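PDB 6OUX: threonine phosphate decarboxylase-like enzyme from Sulfurospirillum multivorans, which decarboxylates L-serine O-phosphate to ethanolamine O-phosphate with the help of pyridoxal phosphate, supplying a building block for norcobamide biosynthesis. Local coordinates for the interface of chains A and B. Residues are numbered along the deposited sequence; one frame, centred on the assembly and turned at random. Chains: chain A/B, Threonine phosphate decarboxylase-like enzyme.

The interface of chains A and B. Residues chain A 73-74, 77-78; chain B 60, 63, 68, 278.
Packing between two copies of the protein is apolar here: the short helix 73-78 of chain A lies against helix 53-68 of chain B, with helix 277-286 of chain B at the margin. About 278 Å² of protein surface is hidden in the patch, and no nitrogen or oxygen of one chain comes within bonding distance of one on the other. Fold-type I pyridoxal-phosphate enzymes, which include the class-II aminotransferase family, commonly work as dimers, so the pairing is plausibly biological, although this patch alone does not prove it.

Packing of aliphatic groups on an aromatic ring centres on A:Tyr73. Its CG sits in the crowded position between backbone N and carbonyl carbon (chi1 83°), and the ring is sandwiched near its rim. On one face lies CG of A:Lys74, in the same chain; over the other comes B:Ile68, meeting the tyrosine tip to tip, with CG1 3.8 Å from CZ. B:Ile63 slides past in the opposite direction, its CG2 branch 4.0 Å from ring atom CE2. An alanine here would remove the ring, and would probably loosen the packing of B:Ile68 and B:Ile63 against chain A and of the A:Lys74 stem behind it.

Aliphatic contacts continue through A:Leu77, whose two methyls diverge. CD1 lies at the tyrosine's edge, in the ring plane, and meets CD1 of B:Ile63 end to end at 3.9 Å. The A:Leu77 and B:Ile278 side chains cross at about a right angle, with CD2 of the leucine 4.0 Å from CG2 of the isoleucine.

B:Leu60, with 83 Å² hidden, crosses A:Lys74 obliquely, its CD1 meeting CB (4.0 Å) and CG of the lysine's hydrocarbon stem. That same CD1 methyl also lies 3.6 Å from the hydroxyl oxygen OG1 of A:Thr78.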
loop_
_atom_site.group_PDB
_atom_site.type_symbol
_atom_site.label_atom_id
_atom_site.label_comp_id
_atom_site.label_asym_id
_atom_site.label_seq_id
_atom_site.Cartn_x
_atom_site.Cartn_y
_atom_site.Cartn_z
ATOM N N TYR A 73 -12.562 -6.746 14.732
ATOM C CA TYR A 73 -11.940 -7.000 13.430
ATOM C C TYR A 73 -12.900 -6.902 12.244
ATOM O O TYR A 73 -12.437 -6.566 11.156
ATOM C CB TYR A 73 -11.161 -8.304 13.402
ATOM C CG TYR A 73 -12.002 -9.493 13.141
ATOM C CD1 TYR A 73 -12.673 -10.125 14.191
ATOM C CD2 TYR A 73 -12.229 -9.939 11.848
ATOM C CE1 TYR A 73 -13.501 -11.211 13.955
ATOM C CE2 TYR A 73 -13.041 -11.026 11.619
ATOM C CZ TYR A 73 -13.661 -11.663 12.664
ATOM O OH TYR A 73 -14.492 -12.710 12.443
ATOM N N LYS A 74 -14.197 -7.194 12.453
ATOM C CA LYS A 74 -15.213 -7.197 11.397
ATOM C C LYS A 74 -15.349 -5.813 10.745
ATOM O O LYS A 74 -15.283 -5.689 9.544
ATOM C CB LYS A 74 -16.550 -7.680 11.933
ATOM C CG LYS A 74 -16.492 -9.169 12.256
ATOM C CD LYS A 74 -17.829 -9.772 12.641
ATOM C CE LYS A 74 -17.647 -11.266 12.892
ATOM N NZ LYS A 74 -18.920 -11.880 13.387
ATOM N N LEU A 77 -12.198 -4.643 8.732
ATOM C CA LEU A 77 -12.089 -5.192 7.362
ATOM C C LEU A 77 -13.162 -4.674 6.404
ATOM O O LEU A 77 -12.944 -4.612 5.209
ATOM C CB LEU A 77 -12.104 -6.712 7.437
ATOM C CG LEU A 77 -10.877 -7.360 8.178
ATOM C CD1 LEU A 77 -10.996 -8.881 8.249
ATOM C CD2 LEU A 77 -9.541 -6.960 7.561
ATOM N N THR A 78 -14.279 -4.252 6.974
ATOM C CA THR A 78 -15.516 -3.967 6.283
ATOM C C THR A 78 -15.738 -2.481 5.973
ATOM O O THR A 78 -16.313 -2.154 4.944
ATOM C CB THR A 78 -16.661 -4.609 7.167
ATOM O OG1 THR A 78 -17.084 -5.842 6.570
ATOM C CG2 THR A 78 -17.763 -3.699 7.546
ATOM N N LEU B 60 -16.864 -12.435 5.838
ATOM C CA LEU B 60 -16.512 -12.469 7.262
ATOM C C LEU B 60 -16.788 -13.834 7.906
ATOM O O LEU B 60 -16.034 -14.249 8.814
ATOM C CB LEU B 60 -17.256 -11.371 8.007
ATOM C CG LEU B 60 -16.819 -9.932 7.712
ATOM C CD1 LEU B 60 -17.770 -8.921 8.363
ATOM C CD2 LEU B 60 -15.413 -9.700 8.169
ATOM N N ILE B 63 -13.863 -15.749 6.955
ATOM C CA ILE B 63 -12.696 -15.288 7.690
ATOM C C ILE B 63 -12.658 -15.817 9.096
ATOM O O ILE B 63 -11.610 -16.215 9.554
ATOM C CB ILE B 63 -12.544 -13.750 7.684
ATOM C CG1 ILE B 63 -12.129 -13.327 6.272
ATOM C CG2 ILE B 63 -11.485 -13.321 8.683
ATOM C CD1 ILE B 63 -11.972 -11.874 5.995
ATOM N N ILE B 68 -9.785 -16.839 12.096
ATOM C CA ILE B 68 -9.957 -16.461 13.526
ATOM C C ILE B 68 -10.077 -17.713 14.429
ATOM O O ILE B 68 -9.380 -17.819 15.435
ATOM C CB ILE B 68 -11.140 -15.454 13.752
ATOM C CG1 ILE B 68 -10.774 -14.015 13.347
ATOM C CG2 ILE B 68 -11.536 -15.341 15.222
ATOM C CD1 ILE B 68 -10.211 -13.825 11.961
ATOM N N ILE B 278 -3.698 -10.468 4.240
ATOM C CA ILE B 278 -5.190 -10.374 4.275
ATOM C C ILE B 278 -5.745 -10.266 2.867
ATOM O O ILE B 278 -6.668 -10.975 2.492
ATOM C CB ILE B 278 -5.689 -9.170 5.087
ATOM C CG1 ILE B 278 -5.162 -9.227 6.533
ATOM C CG2 ILE B 278 -7.199 -9.144 5.111
ATOM C CD1 ILE B 278 -5.370 -10.555 7.226
#